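Local structure of PrgZ (Enterococcus faecalis, 4FAJ) at residues I84-L87 against A88-E92; Y226-S229 against Q230-V234; P447-A450 against N451-M454. The protein binds a peptide pheromone outside the cell as a membrane-anchored substrate-binding protein, and probably takes part in peptide uptake. All coordinates share one frame; numbering follows the deposited sequence.

Contact 1 of 3, residues I84-L87 against A88-E92; sequences ITLL and ANVME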
ATOM      1  N   ILE A  84       0.442  -6.693  -4.843  1.00 14.68           N
ATOM      2  CA  ILE A  84      -0.090  -5.671  -5.741  1.00 14.31           C
ATOM      3  C   ILE A  84       0.815  -5.436  -6.954  1.00 14.03           C
ATOM      4  O   ILE A  84       0.316  -5.335  -8.073  1.00 12.86           O
ATOM      5  CB  ILE A  84      -0.416  -4.384  -4.977  1.00 14.34           C
ATOM      6  CG1 ILE A  84      -1.713  -4.593  -4.191  1.00 15.32           C
ATOM      7  CG2 ILE A  84      -0.546  -3.196  -5.926  1.00 14.27           C
ATOM      8  CD1 ILE A  84      -2.027  -3.466  -3.219  1.00 17.15           C
ATOM      9  N   THR A  85       2.131  -5.368  -6.748  1.00 13.46           N
ATOM     10  CA  THR A  85       3.066  -5.360  -7.878  1.00 14.06           C
ATOM     11  C   THR A  85       2.916  -6.582  -8.811  1.00 14.18           C
ATOM     12  O   THR A  85       2.927  -6.440 -10.046  1.00 13.63           O
ATOM     13  CB  THR A  85       4.530  -5.237  -7.396  1.00 14.48           C
ATOM     14  OG1 THR A  85       4.747  -3.909  -6.891  1.00 15.60           O
ATOM     15  CG2 THR A  85       5.517  -5.507  -8.553  1.00 15.82           C
ATOM     16  N   LEU A  86       2.758  -7.777  -8.240  1.00 13.63           N
ATOM     17  CA  LEU A  86       2.555  -8.954  -9.080  1.00 14.07           C
ATOM     18  C   LEU A  86       1.264  -8.811  -9.890  1.00 13.54           C
ATOM     19  O   LEU A  86       1.256  -9.020 -11.103  1.00 12.71           O
ATOM     20  CB  LEU A  86       2.489 -10.227  -8.255  1.00 14.42           C
ATOM     21  CG  LEU A  86       2.128 -11.492  -9.040  1.00 15.25           C
ATOM     22  CD1 LEU A  86       3.139 -11.763 -10.145  1.00 13.59           C
ATOM     23  CD2 LEU A  86       2.033 -12.667  -8.057  1.00 15.90           C
ATOM     24  N   LEU A  87       0.181  -8.447  -9.214  1.00 13.55           N
ATOM     25  CA  LEU A  87      -1.119  -8.303  -9.886  1.00 13.55           C
ATOM     26  C   LEU A  87      -1.094  -7.187 -10.940  1.00 13.59           C
ATOM     27  O   LEU A  87      -1.721  -7.324 -11.999  1.00 14.13           O
ATOM     28  CB  LEU A  87      -2.264  -8.093  -8.874  1.00 13.95           C
ATOM     29  CG  LEU A  87      -2.740  -9.314  -8.085  1.00 15.49           C
ATOM     30  CD1 LEU A  87      -3.872  -8.921  -7.099  1.00 18.54           C
ATOM     31  CD2 LEU A  87      -3.198 -10.449  -8.975  1.00 18.62           C
ATOM     32  N   ALA A  88      -0.359  -6.102 -10.685  1.00 13.30           N
ATOM     33  CA  ALA A  88      -0.220  -5.026 -11.678  1.00 13.49           C
ATOM     34  C   ALA A  88       0.477  -5.509 -12.961  1.00 13.50           C
ATOM     35  O   ALA A  88       0.325  -4.903 -14.019  1.00 13.93           O
ATOM     36  CB  ALA A  88       0.514  -3.817 -11.078  1.00 13.21           C
ATOM     37  N   ASN A  89       1.190  -6.627 -12.864  1.00 13.84           N
ATOM     38  CA  ASN A  89       1.959  -7.185 -13.984  1.00 13.40           C
ATOM     39  C   ASN A  89       1.382  -8.468 -14.629  1.00 13.77           C
ATOM     40  O   ASN A  89       1.619  -8.713 -15.826  1.00 13.64           O
ATOM     41  CB  ASN A  89       3.401  -7.383 -13.540  1.00 13.03           C
ATOM     42  CG  ASN A  89       4.142  -6.076 -13.418  1.00 14.31           C
ATOM     43  OD1 ASN A  89       4.551  -5.493 -14.423  1.00 12.89           O
ATOM     44  ND2 ASN A  89       4.328  -5.601 -12.190  1.00 12.30           N
ATOM     45  N   VAL A  90       0.624  -9.265 -13.871  1.00 12.85           N
ATOM     46  CA  VAL A  90      -0.085 -10.409 -14.454  1.00 13.58           C
ATOM     47  C   VAL A  90      -1.558 -10.117 -14.751  1.00 13.73           C
ATOM     48  O   VAL A  90      -2.199 -10.870 -15.481  1.00 15.44           O
ATOM     49  CB  VAL A  90       0.105 -11.740 -13.640  1.00 13.65           C
ATOM     50  CG1 VAL A  90       1.593 -12.105 -13.558  1.00 14.03           C
ATOM     51  CG2 VAL A  90      -0.539 -11.652 -12.246  1.00 12.88           C
ATOM     52  N   MET A  91      -2.079  -9.003 -14.232  1.00 13.92           N
ATOM     53  CA  MET A  91      -3.427  -8.554 -14.534  1.00 14.11           C
ATOM     54  C   MET A  91      -3.400  -7.108 -15.050  1.00 14.15           C
ATOM     55  O   MET A  91      -2.333  -6.490 -15.158  1.00 13.77           O
ATOM     56  CB  MET A  91      -4.337  -8.674 -13.302  1.00 14.00           C
ATOM     57  CG  MET A  91      -4.558 -10.098 -12.846  1.00 14.84           C
ATOM     58  SD  MET A  91      -5.912 -10.270 -11.689  1.00 15.47           S
ATOM     59  CE  MET A  91      -7.352 -10.187 -12.768  1.00 14.50           C
ATOM     60  N   GLU A  92      -4.573  -6.601 -15.407  1.00 14.46           N
ATOM     61  CA  GLU A  92      -4.731  -5.238 -15.921  1.00 14.64           C
ATOM     62  C   GLU A  92      -6.145  -4.751 -15.633  1.00 14.44           C
ATOM     63  O   GLU A  92      -7.085  -5.542 -15.594  1.00 14.43           O
ATOM     64  CB  GLU A  92      -4.480  -5.213 -17.431  1.00 15.47           C
ATOM     65  CG  GLU A  92      -4.518  -3.819 -18.039  1.00 16.72           C
ATOM     66  CD  GLU A  92      -4.188  -3.820 -19.506  1.00 20.57           C
ATOM     67  OE1 GLU A  92      -4.973  -4.391 -20.307  1.00 22.78           O
ATOM     68  OE2 GLU A  92      -3.147  -3.234 -19.855  1.00 21.54           O
TER
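Leu87 and Met91 run alongside each other where helix 81-90 ends, Met91 being the first residue beyond it. Leu87 CD2 touches Met91 SD at 3.8 Å. Leu86 and Val90 form a second apolar pair one residue back, with Leu86 CD1 against Val90 CG1 at 3.8 Å. With CG anti to the backbone N (chi1 174°), Leu86 swings its methyls forward to Val90 and crosses it at a slant. Both residues of this pair also pack on Ile255 of strand 252-257.

Outward from the apolar pairs, backbone bonds close the last turn. Leu86 O accepts from both Val90 N, at 2.8 Å, and Asn89 N. Met91 N bonds Leu87 O at 2.8 Å, although Met91 itself has left helical geometry.

The polar edge is Asn89. Its ND2 reaches back to Thr85 O at 2.7 Å, with the acceptor close to the amide plane. The backbone N of Asn89 adds only a weak bond to the same oxygen. Asn89 ND2 also bonds Tyr555 O, and OD1 accepts from Tyr557 N. This buried amide therefore has partners for both its ends, and it ties the helix terminus to the chain near Tyr555.

Contact 2 of 3, residues Y226-S229 against Q230-V234; sequences YGVS and QKAIV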
ATOM      1  N   TYR A 226     -11.118 -19.295  -5.077  1.00 26.57           N
ATOM      2  CA  TYR A 226     -10.470 -18.398  -6.021  1.00 25.36           C
ATOM      3  C   TYR A 226      -9.217 -17.787  -5.397  1.00 24.89           C
ATOM      4  O   TYR A 226      -9.264 -17.241  -4.301  1.00 24.95           O
ATOM      5  CB  TYR A 226     -11.386 -17.283  -6.524  1.00 24.81           C
ATOM      6  CG  TYR A 226     -10.730 -16.532  -7.662  1.00 22.60           C
ATOM      7  CD1 TYR A 226      -9.873 -15.470  -7.414  1.00 21.98           C
ATOM      8  CD2 TYR A 226     -10.919 -16.932  -8.979  1.00 22.16           C
ATOM      9  CE1 TYR A 226      -9.244 -14.795  -8.454  1.00 20.17           C
ATOM     10  CE2 TYR A 226     -10.299 -16.274 -10.024  1.00 20.79           C
ATOM     11  CZ  TYR A 226      -9.465 -15.201  -9.759  1.00 20.65           C
ATOM     12  OH  TYR A 226      -8.841 -14.545 -10.797  1.00 19.96           O
ATOM     13  N   GLY A 227      -8.099 -17.893  -6.106  1.00 24.96           N
ATOM     14  CA  GLY A 227      -6.840 -17.299  -5.664  1.00 24.76           C
ATOM     15  C   GLY A 227      -6.076 -18.126  -4.640  1.00 25.43           C
ATOM     16  O   GLY A 227      -5.052 -17.674  -4.140  1.00 24.82           O
ATOM     17  N   VAL A 228      -6.550 -19.340  -4.345  1.00 26.07           N
ATOM     18  CA  VAL A 228      -5.864 -20.219  -3.399  1.00 26.88           C
ATOM     19  C   VAL A 228      -4.471 -20.595  -3.917  1.00 26.77           C
ATOM     20  O   VAL A 228      -3.540 -20.765  -3.135  1.00 26.91           O
ATOM     21  CB  VAL A 228      -6.702 -21.498  -3.059  1.00 27.81           C
ATOM     22  CG1 VAL A 228      -6.643 -22.542  -4.186  1.00 27.66           C
ATOM     23  CG2 VAL A 228      -6.243 -22.104  -1.724  1.00 28.36           C
ATOM     24  N   SER A 229      -4.322 -20.669  -5.235  1.00 26.80           N
ATOM     25  CA  SER A 229      -3.035 -20.983  -5.848  1.00 26.73           C
ATOM     26  C   SER A 229      -2.976 -20.476  -7.276  1.00 26.33           C
ATOM     27  O   SER A 229      -3.968 -19.985  -7.818  1.00 25.70           O
ATOM     28  CB  SER A 229      -2.803 -22.504  -5.857  1.00 27.54           C
ATOM     29  OG  SER A 229      -3.588 -23.128  -6.862  1.00 27.89           O
ATOM     30  N   GLN A 230      -1.798 -20.631  -7.877  1.00 26.42           N
ATOM     31  CA  GLN A 230      -1.556 -20.304  -9.278  1.00 26.65           C
ATOM     32  C   GLN A 230      -2.532 -20.980 -10.249  1.00 26.44           C
ATOM     33  O   GLN A 230      -2.689 -20.517 -11.373  1.00 25.81           O
ATOM     34  CB  GLN A 230      -0.120 -20.686  -9.667  1.00 27.14           C
ATOM     35  CG  GLN A 230       0.157 -22.201  -9.623  1.00 30.34           C
ATOM     36  CD  GLN A 230       1.606 -22.555  -9.914  1.00 33.57           C
ATOM     37  OE1 GLN A 230       2.346 -21.767 -10.514  1.00 34.92           O
ATOM     38  NE2 GLN A 230       2.017 -23.756  -9.498  1.00 34.89           N
ATOM     39  N   LYS A 231      -3.157 -22.081  -9.828  1.00 26.44           N
ATOM     40  CA  LYS A 231      -4.102 -22.810 -10.680  1.00 27.01           C
ATOM     41  C   LYS A 231      -5.558 -22.354 -10.504  1.00 25.82           C
ATOM     42  O   LYS A 231      -6.424 -22.773 -11.271  1.00 26.13           O
ATOM     43  CB  LYS A 231      -4.002 -24.319 -10.418  1.00 28.30           C
ATOM     44  CG  LYS A 231      -2.757 -24.981 -11.003  1.00 30.44           C
ATOM     45  CD  LYS A 231      -2.663 -26.434 -10.540  1.00 34.62           C
ATOM     46  CE  LYS A 231      -1.754 -26.624  -9.326  1.00 37.25           C
ATOM     47  NZ  LYS A 231      -0.420 -27.210  -9.717  1.00 39.28           N
ATOM     48  N   ALA A 232      -5.824 -21.506  -9.514  1.00 23.79           N
ATOM     49  CA  ALA A 232      -7.192 -21.085  -9.196  1.00 23.23           C
ATOM     50  C   ALA A 232      -7.432 -19.602  -9.529  1.00 21.66           C
ATOM     51  O   ALA A 232      -8.183 -18.915  -8.836  1.00 21.33           O
ATOM     52  CB  ALA A 232      -7.492 -21.363  -7.723  1.00 23.12           C
ATOM     53  N   ILE A 233      -6.774 -19.123 -10.579  1.00 20.66           N
ATOM     54  CA  ILE A 233      -6.960 -17.750 -11.075  1.00 19.36           C
ATOM     55  C   ILE A 233      -6.995 -17.764 -12.599  1.00 19.07           C
ATOM     56  O   ILE A 233      -6.482 -18.688 -13.228  1.00 18.43           O
ATOM     57  CB  ILE A 233      -5.829 -16.795 -10.600  1.00 18.65           C
ATOM     58  CG1 ILE A 233      -4.455 -17.286 -11.065  1.00 18.49           C
ATOM     59  CG2 ILE A 233      -5.825 -16.665  -9.081  1.00 19.45           C
ATOM     60  CD1 ILE A 233      -3.303 -16.327 -10.726  1.00 18.02           C
ATOM     61  N   VAL A 234      -7.614 -16.734 -13.174  1.00 18.62           N
ATOM     62  CA  VAL A 234      -7.548 -16.460 -14.603  1.00 18.50           C
ATOM     63  C   VAL A 234      -7.201 -14.981 -14.731  1.00 18.03           C
ATOM     64  O   VAL A 234      -7.922 -14.115 -14.222  1.00 18.14           O
ATOM     65  CB  VAL A 234      -8.878 -16.769 -15.328  1.00 19.09           C
ATOM     66  CG1 VAL A 234      -8.853 -16.239 -16.764  1.00 18.43           C
ATOM     67  CG2 VAL A 234      -9.131 -18.273 -15.346  1.00 18.79           C
TER
HETATM   68  O   HOH W   1     -10.233 -13.902 -13.072  1.00 17.80           O
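Tyr226 packs its ring against the backbone of Ala232 and Ile233, and this is the tight end of the loop between helix 216-222 and strand 239-243. Ala232 O sits over one face of the ring, offset toward the rim, with Tyr226 CD2 at 3.4 Å. The same oxygen accepts from Gly227 N at 2.9 Å. One carbonyl thus holds the backbone and also rests on the ring. Tyr226 CG is anti to the backbone N (chi1 -171°), which lays the ring along the returning chain. Ile233 crosses Tyr226 at about a right angle, and its CG2 meets Tyr226 CE1 at 3.9 Å and Gly227 CA at 3.6 Å. At the phenol end, Val234 N gives Tyr226 OH a weak bond. A water bridges that hydroxyl to Val234 O, donating to the carbonyl. Outside the loop, Tyr226 and Val234 both pack on Ala218 of helix 216-222.

The other end is looser and faces solvent. Val228 and Lys231 are exposed there. Val228 CG1 merely touches Ala232 CB, and the Lys231 chain bends at its last two torsions and leads away from Ser229. Order at this end comes from polar bonds. Ser229 OG stands between its own backbone N and carbonyl carbon (chi1 75°), where it accepts from Lys231 N at 3.2 Å. Ser229 O takes Ala232 N at 2.9 Å. The extended Gln230 side chain leads away from the turn to Leu244, whose N bonds its OE1.

The Ser229 O to Ala232 N bond closes a type I beta turn, Ser229 to Ala232, and the Ser229 OG bond to Lys231 N adds an ST turn on the same serine.

Contact 3 of 3, residues P447-A450 against N451-M454; sequences PIPA and NVFM
Ala450, Ile448 and Phe453 carry this contact, the start of a beta-alpha-beta crossover made of strand 442-448, helix 450-459 and strand 464-470. Strand 412-418 lies between the two strands and runs parallel to both. Pro449 holds the N-cap position of the helix.

Ala450 is the first helical residue. Its carbonyl oxygen accepts from Met454 N at 2.9 Å, and the bond is nearly straight (168° at the hydrogen). Met454 CG also rests on Ala450 O at 3.4 Å. Outside the junction, the Ala450 side chain packs on Gln71, as does that of Asn451.

Ile448 is the last residue of the strand, and its backbone is hydrogen-bonded to Val417. CG1 stands between the backbone N and the carbonyl carbon (chi1 49°), and from there the chain extends to carry CD1 under the first helical turn. Ile448 CD1 meets Phe453 CA at 3.4 Å and Phe453 CB at 3.7 Å. The isoleucine thus wedges against the base of the phenylalanine, and the two side chains cross at about a right angle.

Phe453 meets Ile448 with its CA, CB and the near end of the ring; the rest of the ring leads away. Ile448 and Phe453 both pack on Leu416 of strand 412-418, so they fasten the helix to the sheet. Phe453 and Met454 also touch apolar side chains of the bound peptide, so this turn contributes to its binding surface.

Pro449, exposed, begins the turn. Its CB touches Asn451 OD1, and Pro449 O accepts from Phe453 N at 2.9 Å.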
ATOM      1  N   PRO A 447       9.841 -10.104  15.807  1.00 22.00           N
ATOM      2  CA  PRO A 447       9.860 -10.271  14.357  1.00 21.47           C
ATOM      3  C   PRO A 447       9.060 -11.484  13.904  1.00 21.56           C
ATOM      4  O   PRO A 447       9.288 -12.603  14.401  1.00 22.05           O
ATOM      5  CB  PRO A 447      11.349 -10.481  14.038  1.00 22.03           C
ATOM      6  CG  PRO A 447      12.084 -10.197  15.301  1.00 22.85           C
ATOM      7  CD  PRO A 447      11.144 -10.453  16.405  1.00 22.41           C
ATOM      8  N   ILE A 448       8.151 -11.272  12.956  1.00 20.46           N
ATOM      9  CA  ILE A 448       7.297 -12.331  12.451  1.00 20.51           C
ATOM     10  C   ILE A 448       7.181 -12.307  10.929  1.00 20.17           C
ATOM     11  O   ILE A 448       7.413 -11.263  10.290  1.00 19.50           O
ATOM     12  CB  ILE A 448       5.862 -12.276  13.077  1.00 20.53           C
ATOM     13  CG1 ILE A 448       5.269 -10.864  12.999  1.00 20.30           C
ATOM     14  CG2 ILE A 448       5.893 -12.743  14.532  1.00 21.06           C
ATOM     15  CD1 ILE A 448       3.804 -10.804  13.381  1.00 21.06           C
ATOM     16  N   PRO A 449       6.823 -13.462  10.337  1.00 20.37           N
ATOM     17  CA  PRO A 449       6.566 -13.542   8.903  1.00 20.58           C
ATOM     18  C   PRO A 449       5.388 -12.675   8.462  1.00 20.11           C
ATOM     19  O   PRO A 449       4.471 -12.427   9.242  1.00 19.81           O
ATOM     20  CB  PRO A 449       6.237 -15.021   8.685  1.00 20.68           C
ATOM     21  CG  PRO A 449       6.792 -15.717   9.840  1.00 21.93           C
ATOM     22  CD  PRO A 449       6.661 -14.777  10.982  1.00 21.33           C
ATOM     23  N   ALA A 450       5.408 -12.273   7.200  1.00 20.06           N
ATOM     24  CA  ALA A 450       4.433 -11.334   6.656  1.00 20.10           C
ATOM     25  C   ALA A 450       2.992 -11.835   6.732  1.00 20.16           C
ATOM     26  O   ALA A 450       2.106 -11.069   7.097  1.00 19.39           O
ATOM     27  CB  ALA A 450       4.794 -10.976   5.210  1.00 19.81           C
ATOM     28  N   ASN A 451       2.750 -13.102   6.399  1.00 20.88           N
ATOM     29  CA  ASN A 451       1.380 -13.635   6.463  1.00 21.43           C
ATOM     30  C   ASN A 451       0.815 -13.655   7.889  1.00 21.11           C
ATOM     31  O   ASN A 451      -0.360 -13.365   8.087  1.00 21.93           O
ATOM     32  CB  ASN A 451       1.258 -15.014   5.789  1.00 22.24           C
ATOM     33  CG  ASN A 451       2.014 -16.110   6.508  1.00 23.45           C
ATOM     34  OD1 ASN A 451       3.063 -15.884   7.120  1.00 25.34           O
ATOM     35  ND2 ASN A 451       1.484 -17.323   6.424  1.00 27.43           N
ATOM     36  N   VAL A 452       1.657 -13.970   8.873  1.00 21.10           N
ATOM     37  CA  VAL A 452       1.269 -13.924  10.285  1.00 20.61           C
ATOM     38  C   VAL A 452       1.032 -12.473  10.753  1.00 20.23           C
ATOM     39  O   VAL A 452       0.073 -12.192  11.475  1.00 19.42           O
ATOM     40  CB  VAL A 452       2.325 -14.610  11.197  1.00 21.31           C
ATOM     41  CG1 VAL A 452       1.947 -14.471  12.667  1.00 20.32           C
ATOM     42  CG2 VAL A 452       2.487 -16.098  10.828  1.00 21.61           C
ATOM     43  N   PHE A 453       1.908 -11.567  10.326  1.00 19.78           N
ATOM     44  CA  PHE A 453       1.796 -10.147  10.655  1.00 19.90           C
ATOM     45  C   PHE A 453       0.467  -9.579  10.123  1.00 20.13           C
ATOM     46  O   PHE A 453      -0.265  -8.934  10.860  1.00 20.18           O
ATOM     47  CB  PHE A 453       3.001  -9.389  10.067  1.00 19.31           C
ATOM     48  CG  PHE A 453       3.264  -8.035  10.676  1.00 18.61           C
ATOM     49  CD1 PHE A 453       2.375  -7.419  11.565  1.00 18.77           C
ATOM     50  CD2 PHE A 453       4.413  -7.340  10.307  1.00 19.38           C
ATOM     51  CE1 PHE A 453       2.648  -6.159  12.090  1.00 19.37           C
ATOM     52  CE2 PHE A 453       4.680  -6.077  10.831  1.00 18.79           C
ATOM     53  CZ  PHE A 453       3.792  -5.487  11.714  1.00 17.89           C
ATOM     54  N   MET A 454       0.138  -9.838   8.859  1.00 21.08           N
ATOM     55  CA  MET A 454      -1.122  -9.334   8.295  1.00 21.96           C
ATOM     56  C   MET A 454      -2.326  -9.823   9.085  1.00 22.09           C
ATOM     57  O   MET A 454      -3.238  -9.046   9.364  1.00 21.62           O
ATOM     58  CB  MET A 454      -1.283  -9.718   6.821  1.00 22.42           C
ATOM     59  CG  MET A 454      -0.288  -9.036   5.894  1.00 25.94           C
ATOM     60  SD  MET A 454      -0.708  -7.327   5.517  1.00 33.62           S
ATOM     61  CE  MET A 454      -1.835  -7.583   4.148  1.00 33.34           C
TER

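Overall arrangement
The three contacts come in series along the chain: 84-92, then 226-234, then 447-454. Contacts 1 and 2 lie on the same side of the chain's centre, with centres about 14 Å apart. They touch where Met91 CE packs on Val234 O at 4.2 Å. Contact 1 ends helix 81-90, and contact 2 is the loop before strand 239-243. Contact 3 stands apart, its centre about 22 Å from each of the others, and joins strand 442-448 of the large mixed sheet to helix 450-459. Ile84 of contact 1 and Phe453 and Met454 of contact 3 each touch the bound peptide. Two parts of the chain far apart in sequence thus contribute to one peptide site.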